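Side-chain contact in WAP, Kazal, immunoglobulin, Kunitz and NTR domain-containing protein 2 (Mus musculus, PDB 6MAA), which inhibits the growth factors GDF8 (myostatin) and GDF11 and probably also serine proteases and metalloproteases, the present chain being its follistatin domain: residues A[70-75]-A[83-88]. Residues are numbered along the deposited sequence; the frame is centred on the assembly and turned at random.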
ATOM      1  N   CYS A  70       3.400   7.353   5.679  1.00  8.33           N
ATOM      2  CA  CYS A  70       2.794   7.015   4.398  1.00  9.20           C
ATOM      3  C   CYS A  70       3.827   7.051   3.272  1.00  7.81           C
ATOM      4  O   CYS A  70       3.850   6.164   2.413  1.00  8.36           O
ATOM      5  CB  CYS A  70       1.618   7.953   4.125  1.00  9.37           C
ATOM      6  SG  CYS A  70       0.688   7.612   2.615  1.00 10.64           S
ATOM      7  N   PHE A  71       4.709   8.056   3.270  1.00  8.08           N
ATOM      8  CA  PHE A  71       5.761   8.085   2.256  1.00  8.29           C
ATOM      9  C   PHE A  71       6.756   6.942   2.443  1.00  8.73           C
ATOM     10  O   PHE A  71       7.247   6.376   1.458  1.00 10.50           O
ATOM     11  CB  PHE A  71       6.438   9.459   2.207  1.00  8.06           C
ATOM     12  CG  PHE A  71       5.544  10.544   1.646  1.00  7.88           C
ATOM     13  CD1 PHE A  71       5.317  10.636   0.281  1.00  9.91           C
ATOM     14  CD2 PHE A  71       4.899  11.439   2.489  1.00  8.87           C
ATOM     15  CE1 PHE A  71       4.476  11.612  -0.237  1.00 11.10           C
ATOM     16  CE2 PHE A  71       4.069  12.420   1.981  1.00 10.15           C
ATOM     17  CZ  PHE A  71       3.851  12.503   0.615  1.00 10.99           C
ATOM     18  N   MET A  72       7.045   6.564   3.691  1.00  8.52           N
ATOM     19  CA  MET A  72       7.868   5.380   3.927  1.00  8.84           C
ATOM     20  C   MET A  72       7.217   4.135   3.328  1.00  9.42           C
ATOM     21  O   MET A  72       7.873   3.352   2.628  1.00  9.39           O
ATOM     22  CB  MET A  72       8.102   5.193   5.426  1.00  9.73           C
ATOM     23  CG  MET A  72       8.995   4.012   5.772  1.00 11.10           C
ATOM     24  SD  MET A  72       9.078   3.658   7.540  1.00 13.50           S
ATOM     25  CE  MET A  72       7.416   3.047   7.832  1.00 16.48           C
ATOM     26  N   ASP A  73       5.913   3.951   3.577  1.00  8.43           N
ATOM     27  CA  ASP A  73       5.204   2.793   3.037  1.00  9.40           C
ATOM     28  C   ASP A  73       5.225   2.792   1.515  1.00  9.45           C
ATOM     29  O   ASP A  73       5.302   1.728   0.886  1.00 10.35           O
ATOM     30  CB  ASP A  73       3.745   2.805   3.494  1.00 10.01           C
ATOM     31  CG  ASP A  73       3.566   2.483   4.962  1.00 11.93           C
ATOM     32  OD1 ASP A  73       4.525   2.048   5.628  1.00 13.44           O
ATOM     33  OD2 ASP A  73       2.427   2.664   5.443  1.00 15.52           O
ATOM     34  N   ALA A  74       5.107   3.975   0.905  1.00  9.62           N
ATOM     35  CA  ALA A  74       5.089   4.056  -0.553  1.00 10.66           C
ATOM     36  C   ALA A  74       6.433   3.647  -1.137  1.00 10.60           C
ATOM     37  O   ALA A  74       6.486   2.957  -2.162  1.00 13.10           O
ATOM     38  CB  ALA A  74       4.692   5.461  -1.007  1.00 12.14           C
ATOM     39  N   GLU A  75       7.528   4.032  -0.481  1.00 10.70           N
ATOM     40  CA  GLU A  75       8.843   3.602  -0.941  1.00 12.49           C
ATOM     41  C   GLU A  75       9.025   2.101  -0.760  1.00 12.95           C
ATOM     42  O   GLU A  75       9.567   1.426  -1.647  1.00 13.97           O
ATOM     43  CB  GLU A  75       9.942   4.378  -0.219  1.00 13.59           C
ATOM     44  CG  GLU A  75      11.352   4.027  -0.676  1.00 15.38           C
ATOM     45  CD  GLU A  75      11.684   4.505  -2.092  1.00 18.76           C
ATOM     46  OE1 GLU A  75      12.838   4.302  -2.510  1.00 21.38           O
ATOM     47  OE2 GLU A  75      10.814   5.075  -2.789  1.00 22.11           O
ATOM     48  N   LEU A  83       9.979  -1.829   5.376  1.00 13.79           N
ATOM     49  CA  LEU A  83      10.683  -0.773   6.090  1.00 13.50           C
ATOM     50  C   LEU A  83       9.998  -0.551   7.430  1.00 14.39           C
ATOM     51  O   LEU A  83       8.782  -0.339   7.480  1.00 15.62           O
ATOM     52  CB  LEU A  83      10.657   0.533   5.282  1.00 13.96           C
ATOM     53  CG  LEU A  83      11.442   0.553   3.967  1.00 14.20           C
ATOM     54  CD1 LEU A  83      11.242   1.877   3.241  1.00 13.43           C
ATOM     55  CD2 LEU A  83      12.915   0.295   4.239  1.00 15.61           C
ATOM     56  N   SER A  84      10.769  -0.597   8.511  1.00 13.91           N
ATOM     57  CA  SER A  84      10.237  -0.345   9.842  1.00 14.02           C
ATOM     58  C   SER A  84      10.788   0.964  10.395  1.00 12.81           C
ATOM     59  O   SER A  84      11.846   1.447   9.982  1.00 13.48           O
ATOM     60  CB  SER A  84      10.551  -1.496  10.804  1.00 18.99           C
ATOM     61  OG  SER A  84      11.934  -1.787  10.801  1.00 23.53           O
ATOM     62  N   VAL A  85      10.053   1.533  11.344  1.00 13.04           N
ATOM     63  CA  VAL A  85      10.421   2.807  11.950  1.00 12.62           C
ATOM     64  C   VAL A  85      11.544   2.590  12.952  1.00 12.31           C
ATOM     65  O   VAL A  85      11.539   1.617  13.717  1.00 16.66           O
ATOM     66  CB  VAL A  85       9.188   3.445  12.613  1.00 14.02           C
ATOM     67  CG1 VAL A  85       9.571   4.722  13.351  1.00 15.50           C
ATOM     68  CG2 VAL A  85       8.102   3.714  11.571  1.00 15.45           C
ATOM     69  N   VAL A  86      12.521   3.496  12.949  1.00 11.87           N
ATOM     70  CA  VAL A  86      13.549   3.552  13.981  1.00 11.65           C
ATOM     71  C   VAL A  86      13.584   4.968  14.543  1.00 10.98           C
ATOM     72  O   VAL A  86      13.051   5.910  13.951  1.00 12.58           O
ATOM     73  CB  VAL A  86      14.946   3.124  13.475  1.00 13.32           C
ATOM     74  CG1 VAL A  86      14.898   1.728  12.858  1.00 15.87           C
ATOM     75  CG2 VAL A  86      15.497   4.137  12.491  1.00 13.40           C
ATOM     76  N   THR A  87      14.209   5.109  15.711  1.00 10.90           N
ATOM     77  CA  THR A  87      14.346   6.421  16.330  1.00 11.01           C
ATOM     78  C   THR A  87      15.397   7.228  15.579  1.00 10.39           C
ATOM     79  O   THR A  87      16.489   6.732  15.308  1.00 11.16           O
ATOM     80  CB  THR A  87      14.775   6.258  17.791  1.00 13.62           C
ATOM     81  OG1 THR A  87      13.904   5.329  18.441  1.00 19.08           O
ATOM     82  CG2 THR A  87      14.714   7.589  18.524  1.00 13.18           C
ATOM     83  N   CYS A  88      15.073   8.469  15.224  1.00  9.58           N
ATOM     84  CA  CYS A  88      16.103   9.352  14.691  1.00  9.18           C
ATOM     85  C   CYS A  88      17.024   9.786  15.826  1.00  9.33           C
ATOM     86  O   CYS A  88      16.559  10.195  16.894  1.00 11.37           O
ATOM     87  CB  CYS A  88      15.476  10.589  14.041  1.00  9.83           C
ATOM     88  SG  CYS A  88      14.379  10.292  12.624  1.00 11.39           S
TER
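Met-72 and Leu-83 pack against each other where the helix of the Kazal-like part of this follistatin domain, residues 69-79, meets the segment leading into edge strand 85-86 of the small antiparallel sheet. The contact is apolar, with no hydrogen bond across it. Both side chains leave their backbones toward the opposite segment and lie alongside each other, running in opposite senses, with Met-72 CG 3.9 Å from Leu-83 CB. Leu-83 CD1 reaches back to the helix backbone, 3.7 Å from Met-72 O. The methionine leaves the helix extended through chi1 (-178°) and chi2, and the bend at chi3 (69°) swings its methyl across the face of the second segment, so that SD and CE both lie beside Leu-83 O, with CE at 3.7 Å. Thr-58, Ala-60 and Tyr-66 of the neighbouring strands also touch Met-72, so its buried chain joins helix to sheet. An alanine here would lack the thioether arm and would probably open a gap between Leu-83, Val-85 and strand 58-60. Val-85 lies across the end of the methionine, nearly perpendicular to it, its CG2 methyl 3.9 Å from Met-72 CE and 4.1 Å from Met-72 SD.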